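Local coordinates for cellulosomal scaffoldin adaptor protein B (Acetivibrio cellulolyticus, PDB 3FNK) that acts as an adaptor scaffoldin of the cellulosome, binding dockerins through cohesin modules, of which this chain is the second, of type II, at residues 14-19 and 133-138; 40-45 and 118-123. All blocks are in the same frame, centred on the assembly; numbering follows the deposited sequence.

Interaction 1. Residues 14-19 and 133-138; sequences MGYDKN and TTVVFE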
loop_
_atom_site.group_PDB
_atom_site.type_symbol
_atom_site.label_atom_id
_atom_site.label_comp_id
_atom_site.label_asym_id
_atom_site.label_seq_id
_atom_site.Cartn_x
_atom_site.Cartn_y
_atom_site.Cartn_z
ATOM N N MET A 14 -5.795 -2.016 -2.780
ATOM C CA MET A 14 -5.929 -0.566 -2.518
ATOM C C MET A 14 -7.395 -0.122 -2.652
ATOM O O MET A 14 -8.010 -0.405 -3.685
ATOM C CB MET A 14 -5.058 0.200 -3.516
ATOM C CG MET A 14 -4.804 1.649 -3.150
ATOM S SD MET A 14 -3.817 2.418 -4.435
ATOM C CE MET A 14 -2.323 1.412 -4.361
ATOM N N GLY A 15 -7.941 0.556 -1.638
ATOM C CA GLY A 15 -9.252 1.232 -1.750
ATOM C C GLY A 15 -9.144 2.768 -1.766
ATOM O O GLY A 15 -8.226 3.330 -1.136
ATOM N N TYR A 16 -10.042 3.434 -2.500
ATOM C CA TYR A 16 -10.137 4.914 -2.547
ATOM C C TYR A 16 -11.252 5.431 -1.701
ATOM O O TYR A 16 -12.306 4.812 -1.623
ATOM C CB TYR A 16 -10.384 5.419 -3.954
ATOM C CG TYR A 16 -9.363 4.972 -4.948
ATOM C CD1 TYR A 16 -8.005 5.087 -4.669
ATOM C CD2 TYR A 16 -9.747 4.442 -6.192
ATOM C CE1 TYR A 16 -7.056 4.666 -5.577
ATOM C CE2 TYR A 16 -8.786 4.025 -7.128
ATOM C CZ TYR A 16 -7.447 4.144 -6.802
ATOM O OH TYR A 16 -6.456 3.751 -7.686
ATOM N N ASP A 17 -11.058 6.581 -1.070
ATOM C CA ASP A 17 -12.182 7.182 -0.391
ATOM C C ASP A 17 -13.160 7.800 -1.402
ATOM O O ASP A 17 -14.303 8.027 -1.064
ATOM C CB ASP A 17 -11.766 8.133 0.749
ATOM C CG ASP A 17 -11.091 9.410 0.271
ATOM O OD1 ASP A 17 -10.723 9.563 -0.911
ATOM O OD2 ASP A 17 -10.917 10.291 1.131
ATOM N N LYS A 18 -12.694 8.021 -2.636
ATOM C CA LYS A 18 -13.532 8.416 -3.764
ATOM C C LYS A 18 -12.914 8.035 -5.109
ATOM O O LYS A 18 -11.684 8.003 -5.267
ATOM C CB LYS A 18 -13.867 9.917 -3.731
ATOM C CG LYS A 18 -12.739 10.826 -4.211
ATOM C CD LYS A 18 -12.887 12.234 -3.663
ATOM C CE LYS A 18 -12.862 12.224 -2.152
ATOM N NZ LYS A 18 -12.240 13.477 -1.650
ATOM N N ASN A 19 -13.801 7.789 -6.069
ATOM C CA ASN A 19 -13.511 7.362 -7.442
ATOM C C ASN A 19 -13.337 8.538 -8.393
ATOM O O ASN A 19 -12.722 8.425 -9.467
ATOM C CB ASN A 19 -14.675 6.474 -7.940
ATOM C CG ASN A 19 -16.021 6.737 -7.172
ATOM O OD1 ASN A 19 -16.216 7.783 -6.519
ATOM N ND2 ASN A 19 -16.943 5.771 -7.259
ATOM N N THR A 133 -7.798 7.725 -15.299
ATOM C CA THR A 133 -6.504 7.298 -14.777
ATOM C C THR A 133 -6.574 6.124 -13.808
ATOM O O THR A 133 -7.491 6.025 -12.984
ATOM C CB THR A 133 -5.717 8.522 -14.164
ATOM O OG1 THR A 133 -4.310 8.259 -14.163
ATOM C CG2 THR A 133 -6.206 8.891 -12.779
ATOM N N THR A 134 -5.578 5.247 -13.912
ATOM C CA THR A 134 -5.467 4.087 -13.013
ATOM C C THR A 134 -4.127 4.003 -12.259
ATOM O O THR A 134 -3.050 4.319 -12.785
ATOM C CB THR A 134 -5.698 2.788 -13.770
ATOM O OG1 THR A 134 -4.818 2.758 -14.898
ATOM C CG2 THR A 134 -7.134 2.721 -14.283
ATOM N N VAL A 135 -4.226 3.564 -11.013
ATOM C CA VAL A 135 -3.080 3.252 -10.171
ATOM C C VAL A 135 -3.003 1.726 -10.058
ATOM O O VAL A 135 -4.030 1.081 -9.851
ATOM C CB VAL A 135 -3.287 3.905 -8.797
ATOM C CG1 VAL A 135 -2.220 3.471 -7.793
ATOM C CG2 VAL A 135 -3.297 5.427 -8.962
ATOM N N VAL A 136 -1.805 1.155 -10.218
ATOM C CA VAL A 136 -1.624 -0.287 -10.087
ATOM C C VAL A 136 -0.475 -0.689 -9.124
ATOM O O VAL A 136 0.484 0.091 -8.920
ATOM C CB VAL A 136 -1.447 -0.988 -11.461
ATOM C CG1 VAL A 136 -2.733 -0.808 -12.353
ATOM C CG2 VAL A 136 -0.200 -0.503 -12.194
ATOM N N PHE A 137 -0.617 -1.878 -8.520
ATOM C CA PHE A 137 0.510 -2.600 -7.940
ATOM C C PHE A 137 1.201 -3.210 -9.124
ATOM O O PHE A 137 0.561 -3.829 -9.974
ATOM C CB PHE A 137 0.089 -3.716 -6.964
ATOM C CG PHE A 137 -0.630 -3.211 -5.730
ATOM C CD1 PHE A 137 -2.003 -3.327 -5.631
ATOM C CD2 PHE A 137 0.076 -2.552 -4.697
ATOM C CE1 PHE A 137 -2.694 -2.841 -4.490
ATOM C CE2 PHE A 137 -0.577 -2.055 -3.566
ATOM C CZ PHE A 137 -1.986 -2.209 -3.463
ATOM N N GLU A 138 2.510 -3.071 -9.185
ATOM C CA GLU A 138 3.197 -3.506 -10.360
ATOM C C GLU A 138 4.606 -3.931 -10.024
ATOM O O GLU A 138 5.298 -3.259 -9.276
ATOM C CB GLU A 138 3.207 -2.322 -11.330
ATOM C CG GLU A 138 4.111 -2.475 -12.478
ATOM C CD GLU A 138 4.018 -1.295 -13.393
ATOM O OE1 GLU A 138 2.918 -1.070 -13.954
ATOM O OE2 GLU A 138 5.043 -0.578 -13.525
#

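Interaction 2. Residues 40-45 and 118-123; sequences SGYQVN and GTLAVV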
loop_
_atom_site.group_PDB
_atom_site.type_symbol
_atom_site.label_atom_id
_atom_site.label_comp_id
_atom_site.label_asym_id
_atom_site.label_seq_id
_atom_site.Cartn_x
_atom_site.Cartn_y
_atom_site.Cartn_z
ATOM N N SER A 40 3.570 -9.998 9.133
ATOM C CA SER A 40 4.444 -9.108 9.944
ATOM C C SER A 40 5.062 -7.931 9.197
ATOM O O SER A 40 5.835 -7.178 9.806
ATOM C CB SER A 40 5.568 -9.903 10.602
ATOM O OG SER A 40 6.400 -10.399 9.584
ATOM N N GLY A 41 4.773 -7.784 7.891
ATOM C CA GLY A 41 5.347 -6.667 7.110
ATOM C C GLY A 41 5.110 -6.766 5.619
ATOM O O GLY A 41 4.757 -7.830 5.104
ATOM N N TYR A 42 5.274 -5.652 4.918
ATOM C CA TYR A 42 4.964 -5.575 3.488
ATOM C C TYR A 42 5.975 -4.747 2.776
ATOM O O TYR A 42 6.549 -3.797 3.363
ATOM C CB TYR A 42 3.621 -4.887 3.231
ATOM C CG TYR A 42 3.600 -3.353 3.508
ATOM C CD1 TYR A 42 3.965 -2.431 2.514
ATOM C CD2 TYR A 42 3.228 -2.858 4.744
ATOM C CE1 TYR A 42 3.986 -1.047 2.752
ATOM C CE2 TYR A 42 3.193 -1.430 5.000
ATOM C CZ TYR A 42 3.584 -0.562 4.004
ATOM O OH TYR A 42 3.555 0.800 4.231
ATOM N N GLN A 43 6.166 -5.083 1.507
ATOM C CA GLN A 43 6.756 -4.165 0.573
ATOM C C GLN A 43 5.801 -4.100 -0.616
ATOM O O GLN A 43 5.376 -5.150 -1.102
ATOM C CB GLN A 43 8.133 -4.628 0.121
ATOM C CG GLN A 43 8.751 -3.604 -0.831
ATOM C CD GLN A 43 10.027 -4.143 -1.451
ATOM O OE1 GLN A 43 10.320 -5.326 -1.336
ATOM N NE2 GLN A 43 10.790 -3.276 -2.097
ATOM N N VAL A 44 5.484 -2.893 -1.081
ATOM C CA VAL A 44 4.662 -2.754 -2.305
ATOM C C VAL A 44 5.200 -1.714 -3.245
ATOM O O VAL A 44 5.695 -0.693 -2.810
ATOM C CB VAL A 44 3.184 -2.388 -1.991
ATOM C CG1 VAL A 44 2.516 -3.510 -1.233
ATOM C CG2 VAL A 44 3.081 -1.075 -1.222
ATOM N N ASN A 45 5.053 -1.969 -4.538
ATOM C CA ASN A 45 5.515 -1.071 -5.588
ATOM C C ASN A 45 4.257 -0.586 -6.346
ATOM O O ASN A 45 3.446 -1.402 -6.821
ATOM C CB ASN A 45 6.461 -1.829 -6.506
ATOM C CG ASN A 45 7.277 -0.916 -7.383
ATOM O OD1 ASN A 45 8.113 -0.147 -6.895
ATOM N ND2 ASN A 45 7.057 -1.002 -8.700
ATOM N N GLY A 118 -6.524 -5.826 7.905
ATOM C CA GLY A 118 -6.589 -4.428 8.218
ATOM C C GLY A 118 -5.811 -3.551 7.259
ATOM O O GLY A 118 -5.227 -4.011 6.266
ATOM N N THR A 119 -5.789 -2.267 7.572
ATOM C CA THR A 119 -5.105 -1.329 6.689
ATOM C C THR A 119 -3.601 -1.233 7.056
ATOM O O THR A 119 -3.221 -1.357 8.229
ATOM C CB THR A 119 -5.749 0.052 6.762
ATOM O OG1 THR A 119 -5.649 0.506 8.105
ATOM C CG2 THR A 119 -7.236 -0.038 6.359
ATOM N N LEU A 120 -2.793 -0.977 6.025
ATOM C CA LEU A 120 -1.335 -0.983 6.104
ATOM C C LEU A 120 -0.702 0.382 5.929
ATOM O O LEU A 120 0.352 0.653 6.489
ATOM C CB LEU A 120 -0.741 -1.927 5.029
ATOM C CG LEU A 120 -1.111 -3.418 5.080
ATOM C CD1 LEU A 120 -0.218 -4.157 4.119
ATOM C CD2 LEU A 120 -0.961 -3.990 6.484
ATOM N N ALA A 121 -1.341 1.227 5.123
ATOM C CA ALA A 121 -0.699 2.413 4.615
ATOM C C ALA A 121 -1.684 3.266 3.832
ATOM O O ALA A 121 -2.536 2.746 3.044
ATOM C CB ALA A 121 0.465 2.023 3.724
ATOM N N VAL A 122 -1.553 4.574 4.034
ATOM C CA VAL A 122 -2.358 5.552 3.325
ATOM C C VAL A 122 -1.448 6.537 2.599
ATOM O O VAL A 122 -0.511 7.110 3.171
ATOM C CB VAL A 122 -3.304 6.320 4.255
ATOM C CG1 VAL A 122 -4.308 7.139 3.428
ATOM C CG2 VAL A 122 -4.028 5.394 5.195
ATOM N N VAL A 123 -1.722 6.690 1.314
ATOM C CA VAL A 123 -1.054 7.628 0.474
ATOM C C VAL A 123 -2.130 8.560 -0.106
ATOM O O VAL A 123 -3.295 8.166 -0.218
ATOM C CB VAL A 123 -0.334 6.853 -0.613
ATOM C CG1 VAL A 123 0.277 7.764 -1.625
ATOM C CG2 VAL A 123 0.747 5.962 0.032
HETATM O O HOH W 1 2.664 1.851 6.290
#

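Interaction 1. Residues 14-19 and 133-138
Met-14 reaches from strand 11-16 to Phe-137 and Val-135 in the interior of the cohesin beta barrel, joining two strands that belong to different sheets. The CA atoms of Met-14 and Phe-137, the closest pair in register, are 8.7 Å apart, a spacing bridged by side chains rather than by strand pairing. With CG anti to the backbone N (chi1 -165°) and the chain extended as far as SD, the thioether runs across the gap; a bend at chi3 (-61°) then swings CE back to the ring. Met-14 CE lies 3.7 Å from Phe-137 CZ, and the two side chains meet at a slant. The start of the methionine touches the same ring: its backbone N sits at the ring edge, in the ring plane, 3.6 Å from Phe-137 CE1. Toward Val-135 the methionine stands roughly at right angles, with Met-14 SD 3.9 Å from Val-135 CG1. One branch of the valine therefore meets sulphur and methyl, while CB and the other branch turn to Tyr-16. Ile-46 of strand 39-47 packs on both Met-14 and Val-135. The tyrosine comes in slantwise and only its phenol end arrives: Tyr-16 OH is 3.4 Å from Val-135 CB and 3.8 Å from CG2 of that valine, a buried hydroxyl with no hydrogen-bond partner in the model.

Interaction 2. Residues 40-45 and 118-123
Tyr-42 reaches across to Leu-120 and Ala-121 with its ring and hydroxyl, and these three buried residues make up the whole contact between segments 40-45 and 118-123, whose strands lie in the two different sheets. The tight part is along the ring. Tyr-42 CG sits between the backbone N and the carbonyl carbon (chi1 71°), a crowded position that sends the ring across to the other strand. The tyrosine and leucine side chains run antiparallel alongside one another, so one methyl meets the inner end of the ring, with Leu-120 CD1 3.7 Å from Tyr-42 CD2, while Leu-120 CB lies 4.0 Å from Tyr-42 CE2 farther along. At the phenol end, Ala-121 CB is 3.4 Å from Tyr-42 OH, and both aliphatic groups approach the ring obliquely. The looser part begins beyond this hydroxyl. Tyr-42 OH and Leu-120 O are 3.9 Å apart, and a water joins them instead: it lies in the plane of the ring, 2.5 Å from Tyr-42 OH, and donates to Leu-120 O at 2.6 Å. Farther down the strand, Val-123 packs instead on Leu-96 and Tyr-64. Consecutive residues can both turn to the tyrosine because the strand is irregular: Leu-120, with psi -32°, and Ala-121 both lie across from the single residue Val-31 of strand 26-34, the definition of a classic beta bulge, here in the wall of the cohesin barrel.

In the fold
Both interactions join the two sheets of the barrel from its inner side, and their centres are about 14 Å apart. Strand 39-47 connects them: it supplies Tyr-42 to interaction 2 and pairs antiparallel with strand 136-137, which supplies Phe-137 to interaction 1. Direct contacts mark the junction. Asn-45 ND2 is 2.9 Å from Glu-138 O, a probable hydrogen bond, and Phe-137 CE2 packs 4.1 Å from Val-44 CB. On the other sheet, strand 26-34 lies between strands 11-16 and 118-127, pairing with each. Along the chain, residues 40-45 and 118-123 both fall between the segments of interaction 1, so the outer contact spans the inner one.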